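Local coordinates for protein transferrin (Manduca sexta, PDB 6WB6) that binds and carries a single ferric ion per molecule, together with a carbonate-type anion, as a secreted iron transporter, at residues 4-9 / 50-55; 25-30 / 289-294. All blocks are in the same frame, centred on the assembly; numbering follows the deposited sequence.

Overall arrangement
From the N terminus, strand 5-10 is followed by helix 14-21, a loop holding residues 25-30, strand 31-36, helix 39-47 and strand 53-56. Contact 1 (4-9 with 50-55) closes this beta-alpha-beta-alpha-beta run by setting its first and third strands side by side, strand 31-36 lying on the other flank of strand 5-10. Contact 2 (25-30 with 289-294) starts inside that closed loop but leaves it, reaching some 260 residues ahead to helix 286-300, so the two contacts cross along the chain. The centres of the two contacts lie about 14 Å apart. Tyr5 links them, touching Val29 and Leu289, while Phe53 packs on Leu289, and both contacts thus belong to one patch of the first transferrin repeat.

Contact 1: residues 4-9 / 50-55; sequences SYKLCV and QADFVP
Leu7 and Phe53 form a single parallel beta bridge, with strand segments 5-9 and 53-55 inclined at 39° and 5.1 Å apart at their closest. With strand 31-36 on the far flank of strand 5-10, this gives the 2-1-3 strand order of the periplasmic-binding-protein-like fold that transferrins share. Lys6 O receives two backbone donors, Phe53 N at 3.1 Å and Asp52 N at 2.7 Å, and Cys8 N donates to Phe53 O, closing the bridge on its other side. Asp52 turns its carboxylate back over the start of the strand. Its OD2 takes Lys6 N on the anti side, a bond modelled doubtfully short, and on the syn side the salt bridge from Lys6 NZ, at 3.0 Å. The lysine chain bends at chi3 and chi4, folding its amine back toward the carboxylate, while Asp52 OD1 is held by His279 NE2, fixing the group's rotation. The side chains of the bridged pair also meet. Leu7 CD1 sits over one face of the Phe53 ring, offset toward the rim, in a CH-pi contact 3.9 Å from the centroid and 16° off the normal; Leu7 CB lies 3.6 Å from Phe53 CE1. Strand 53-56 leads to Asp57, predicted to be an iron ligand as in other transferrins, whereas the ferric ion here is seen bound by Tyr90 and Tyr204. Cys8, tied by its SG to Cys42, rests its CB against Ala51 CB at 3.7 Å.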
loop_
_atom_site.group_PDB
_atom_site.type_symbol
_atom_site.label_atom_id
_atom_site.label_comp_id
_atom_site.label_asym_id
_atom_site.label_seq_id
_atom_site.Cartn_x
_atom_site.Cartn_y
_atom_site.Cartn_z
ATOM N N SER A 4 4.383 30.615 -19.354
ATOM C CA SER A 4 4.033 30.584 -17.948
ATOM C C SER A 4 4.955 29.617 -17.209
ATOM O O SER A 4 5.728 28.864 -17.819
ATOM C CB SER A 4 2.572 30.175 -17.769
ATOM O OG SER A 4 1.694 31.051 -18.445
ATOM N N TYR A 5 4.877 29.663 -15.878
ATOM C CA TYR A 5 5.473 28.638 -15.033
ATOM C C TYR A 5 4.462 27.513 -14.887
ATOM O O TYR A 5 3.378 27.704 -14.324
ATOM C CB TYR A 5 5.866 29.180 -13.666
ATOM C CG TYR A 5 6.984 30.194 -13.672
ATOM C CD1 TYR A 5 8.315 29.807 -13.739
ATOM C CD2 TYR A 5 6.704 31.529 -13.565
ATOM C CE1 TYR A 5 9.334 30.751 -13.702
ATOM C CE2 TYR A 5 7.702 32.485 -13.539
ATOM C CZ TYR A 5 9.015 32.090 -13.600
ATOM O OH TYR A 5 9.997 33.047 -13.563
ATOM N N LYS A 6 4.806 26.350 -15.419
ATOM C CA LYS A 6 3.871 25.247 -15.501
ATOM C C LYS A 6 4.046 24.400 -14.253
ATOM O O LYS A 6 5.146 23.915 -13.966
ATOM C CB LYS A 6 4.096 24.452 -16.789
ATOM C CG LYS A 6 3.514 25.149 -18.011
ATOM C CD LYS A 6 3.958 24.512 -19.345
ATOM C CE LYS A 6 5.392 24.901 -19.685
ATOM N NZ LYS A 6 5.684 26.389 -19.602
ATOM N N LEU A 7 2.974 24.243 -13.509
ATOM C CA LEU A 7 2.982 23.462 -12.278
ATOM C C LEU A 7 2.308 22.135 -12.565
ATOM O O LEU A 7 1.135 22.108 -12.955
ATOM C CB LEU A 7 2.238 24.164 -11.150
ATOM C CG LEU A 7 1.974 23.288 -9.920
ATOM C CD1 LEU A 7 3.286 22.787 -9.342
ATOM C CD2 LEU A 7 1.212 24.078 -8.861
ATOM N N CYS A 8 3.032 21.043 -12.364
ATOM C CA CYS A 8 2.413 19.750 -12.572
ATOM C C CYS A 8 1.620 19.389 -11.333
ATOM O O CYS A 8 1.951 19.795 -10.219
ATOM C CB CYS A 8 3.451 18.687 -12.908
ATOM S SG CYS A 8 2.723 17.149 -13.378
ATOM N N VAL A 9 0.534 18.663 -11.545
ATOM C CA VAL A 9 -0.453 18.437 -10.499
ATOM C C VAL A 9 -1.109 17.098 -10.811
ATOM O O VAL A 9 -1.536 16.867 -11.953
ATOM C CB VAL A 9 -1.465 19.596 -10.440
ATOM C CG1 VAL A 9 -2.145 19.783 -11.782
ATOM C CG2 VAL A 9 -2.493 19.356 -9.387
ATOM N N GLN A 50 7.175 19.619 -20.283
ATOM C CA GLN A 50 5.735 19.875 -20.324
ATOM C C GLN A 50 5.237 20.515 -19.042
ATOM O O GLN A 50 4.076 20.909 -18.964
ATOM C CB GLN A 50 4.923 18.607 -20.518
ATOM C CG GLN A 50 5.131 17.879 -21.820
ATOM C CD GLN A 50 4.370 16.563 -21.817
ATOM O OE1 GLN A 50 4.954 15.486 -21.939
ATOM N NE2 GLN A 50 3.060 16.644 -21.656
ATOM N N ALA A 51 6.065 20.544 -18.020
ATOM C CA ALA A 51 5.802 21.305 -16.817
ATOM C C ALA A 51 7.130 21.894 -16.426
ATOM O O ALA A 51 8.174 21.495 -16.950
ATOM C CB ALA A 51 5.206 20.439 -15.703
ATOM N N ASP A 52 7.095 22.856 -15.514
ATOM C CA ASP A 52 8.313 23.520 -15.091
ATOM C C ASP A 52 8.717 23.161 -13.674
ATOM O O ASP A 52 9.908 23.191 -13.373
ATOM C CB ASP A 52 8.160 25.043 -15.205
ATOM C CG ASP A 52 7.857 25.482 -16.643
ATOM O OD1 ASP A 52 8.620 25.092 -17.545
ATOM O OD2 ASP A 52 6.866 26.192 -16.860
ATOM N N PHE A 53 7.767 22.790 -12.813
ATOM C CA PHE A 53 8.104 22.418 -11.447
ATOM C C PHE A 53 6.960 21.641 -10.823
ATOM O O PHE A 53 5.822 21.629 -11.315
ATOM C CB PHE A 53 8.426 23.645 -10.594
ATOM C CG PHE A 53 7.219 24.523 -10.307
ATOM C CD1 PHE A 53 6.508 25.119 -11.340
ATOM C CD2 PHE A 53 6.822 24.765 -8.985
ATOM C CE1 PHE A 53 5.400 25.950 -11.070
ATOM C CE2 PHE A 53 5.739 25.581 -8.687
ATOM C CZ PHE A 53 5.012 26.175 -9.708
ATOM N N VAL A 54 7.284 21.021 -9.694
ATOM C CA VAL A 54 6.362 20.156 -8.979
ATOM C C VAL A 54 6.846 20.016 -7.539
ATOM O O VAL A 54 8.058 20.013 -7.289
ATOM C CB VAL A 54 6.255 18.793 -9.681
ATOM C CG1 VAL A 54 7.608 18.060 -9.612
ATOM C CG2 VAL A 54 5.128 17.983 -9.089
ATOM N N PRO A 55 5.944 19.930 -6.570
ATOM C CA PRO A 55 6.359 19.646 -5.193
ATOM C C PRO A 55 6.851 18.210 -5.038
ATOM O O PRO A 55 6.320 17.279 -5.643
ATOM C CB PRO A 55 5.073 19.888 -4.390
ATOM C CG PRO A 55 3.981 19.620 -5.391
ATOM C CD PRO A 55 4.496 20.193 -6.658
#

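Contact 2: residues 25-30 / 289-294; sequences TKSKVA and LREKVK
Thr25 OG1 is gripped twice: it accepts from Lys292 NZ at 2.7 Å and donates to Ser27 O, also at 2.7 Å, meeting a lone pair in the carbonyl plane. The first bond ties an irregular loop, with an ST turn at Ser27, to helix 286-300 in the first transferrin repeat, away from the iron site; the second braces the loop itself. The aliphatic chain of Lys292 bends at chi2 (79°) and is otherwise extended; it passes beside Ser27 OG, with CD at 3.6 Å, and crosses the Thr25 side chain at about a right angle. In the ST turn Ser27 OG accepts from Val29 N at 3.3 Å. The same hydroxyl donates weakly to Glu291 OE1, and this carboxylate oxygen also lies 3.3 Å from Ser27 CB. The backbone of the loop is held as well, since Ser27 N donates to Gln295 OE1 one turn further along the helix. An alanine in place of Lys292 would probably leave Thr25 OG1 without its charged donor and open a gap beside Ser27 OG where CG and CD of the lysine now run. Val29 adds an apolar patch: it points toward the helix and touches Pro288 there, and on strand 5-10 it meets Tyr5, which Leu289 also touches. Its CB stands 4.2 Å from Lys292 CB.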
loop_
_atom_site.group_PDB
_atom_site.type_symbol
_atom_site.label_atom_id
_atom_site.label_comp_id
_atom_site.label_asym_id
_atom_site.label_seq_id
_atom_site.Cartn_x
_atom_site.Cartn_y
_atom_site.Cartn_z
ATOM N N THR A 25 -2.653 37.607 -5.643
ATOM C CA THR A 25 -1.317 37.730 -5.091
ATOM C C THR A 25 -0.681 38.981 -5.672
ATOM O O THR A 25 -1.045 39.445 -6.754
ATOM C CB THR A 25 -0.421 36.522 -5.399
ATOM O OG1 THR A 25 -0.208 36.436 -6.812
ATOM C CG2 THR A 25 -1.032 35.220 -4.883
ATOM N N LYS A 26 0.284 39.520 -4.929
ATOM C CA LYS A 26 1.068 40.637 -5.429
ATOM C C LYS A 26 1.821 40.237 -6.688
ATOM O O LYS A 26 1.896 41.009 -7.652
ATOM C CB LYS A 26 2.036 41.120 -4.343
ATOM C CG LYS A 26 2.397 42.596 -4.457
ATOM N N SER A 27 2.373 39.030 -6.707
ATOM C CA SER A 27 3.082 38.551 -7.885
ATOM C C SER A 27 2.084 38.344 -9.014
ATOM O O SER A 27 1.005 37.791 -8.798
ATOM C CB SER A 27 3.820 37.251 -7.578
ATOM O OG SER A 27 4.216 36.587 -8.777
ATOM N N LYS A 28 2.435 38.817 -10.213
ATOM C CA LYS A 28 1.603 38.657 -11.396
ATOM C C LYS A 28 2.111 37.536 -12.289
ATOM O O LYS A 28 1.560 37.320 -13.368
ATOM C CB LYS A 28 1.530 39.982 -12.178
ATOM C CG LYS A 28 1.102 41.182 -11.298
ATOM C CD LYS A 28 -0.248 40.939 -10.583
ATOM C CE LYS A 28 -0.638 42.118 -9.658
ATOM N NZ LYS A 28 -1.745 41.780 -8.749
ATOM N N VAL A 29 3.149 36.816 -11.849
ATOM C CA VAL A 29 3.573 35.567 -12.466
ATOM C C VAL A 29 2.336 34.778 -12.889
ATOM O O VAL A 29 1.398 34.604 -12.101
ATOM C CB VAL A 29 4.455 34.762 -11.487
ATOM C CG1 VAL A 29 4.845 33.454 -12.087
ATOM C CG2 VAL A 29 5.721 35.549 -11.107
ATOM N N ALA A 30 2.300 34.338 -14.147
ATOM C CA ALA A 30 1.277 33.420 -14.628
ATOM C C ALA A 30 1.708 31.982 -14.354
ATOM O O ALA A 30 2.745 31.538 -14.856
ATOM C CB ALA A 30 1.037 33.605 -16.130
ATOM N N LEU A 289 9.074 33.278 -9.589
ATOM C CA LEU A 289 8.331 32.114 -9.131
ATOM C C LEU A 289 8.394 31.974 -7.615
ATOM O O LEU A 289 7.386 31.665 -6.970
ATOM C CB LEU A 289 8.887 30.854 -9.800
ATOM C CG LEU A 289 8.167 29.557 -9.468
ATOM C CD1 LEU A 289 6.700 29.657 -9.821
ATOM C CD2 LEU A 289 8.834 28.382 -10.174
ATOM N N ARG A 290 9.580 32.153 -7.033
ATOM C CA ARG A 290 9.740 31.930 -5.596
ATOM C C ARG A 290 8.865 32.885 -4.797
ATOM O O ARG A 290 8.317 32.527 -3.739
ATOM C CB ARG A 290 11.200 32.116 -5.204
ATOM C CG ARG A 290 12.153 31.035 -5.711
ATOM C CD ARG A 290 13.615 31.481 -5.564
ATOM N NE ARG A 290 14.503 30.388 -5.179
ATOM C CZ ARG A 290 15.828 30.426 -5.278
ATOM N NH1 ARG A 290 16.431 31.502 -5.766
ATOM N NH2 ARG A 290 16.554 29.377 -4.897
ATOM N N GLU A 291 8.727 34.106 -5.303
ATOM C CA GLU A 291 7.867 35.110 -4.696
ATOM C C GLU A 291 6.404 34.716 -4.825
ATOM O O GLU A 291 5.603 34.958 -3.912
ATOM C CB GLU A 291 8.179 36.456 -5.372
ATOM C CG GLU A 291 7.210 37.629 -5.172
ATOM C CD GLU A 291 7.101 38.498 -6.463
ATOM O OE1 GLU A 291 7.079 37.924 -7.587
ATOM O OE2 GLU A 291 7.056 39.738 -6.365
ATOM N N LYS A 292 6.036 34.118 -5.955
ATOM C CA LYS A 292 4.669 33.650 -6.141
ATOM C C LYS A 292 4.319 32.523 -5.172
ATOM O O LYS A 292 3.279 32.559 -4.508
ATOM C CB LYS A 292 4.472 33.183 -7.578
ATOM C CG LYS A 292 3.084 32.668 -7.839
ATOM C CD LYS A 292 2.086 33.782 -8.047
ATOM C CE LYS A 292 0.729 33.186 -8.291
ATOM N NZ LYS A 292 -0.323 34.192 -8.385
ATOM N N VAL A 293 5.144 31.484 -5.119
ATOM C CA VAL A 293 4.874 30.376 -4.204
ATOM C C VAL A 293 4.831 30.870 -2.759
ATOM O O VAL A 293 3.923 30.525 -1.993
ATOM C CB VAL A 293 5.919 29.264 -4.400
ATOM C CG1 VAL A 293 5.679 28.134 -3.407
ATOM C CG2 VAL A 293 5.822 28.743 -5.816
ATOM N N LYS A 294 5.811 31.685 -2.363
ATOM C CA LYS A 294 5.800 32.243 -1.011
ATOM C C LYS A 294 4.490 32.950 -0.712
ATOM O O LYS A 294 3.968 32.867 0.404
ATOM C CB LYS A 294 6.988 33.199 -0.819
ATOM C CG LYS A 294 8.344 32.515 -0.688
ATOM C CD LYS A 294 9.520 33.502 -0.561
ATOM C CE LYS A 294 9.306 34.581 0.537
ATOM N NZ LYS A 294 9.063 34.054 1.916
#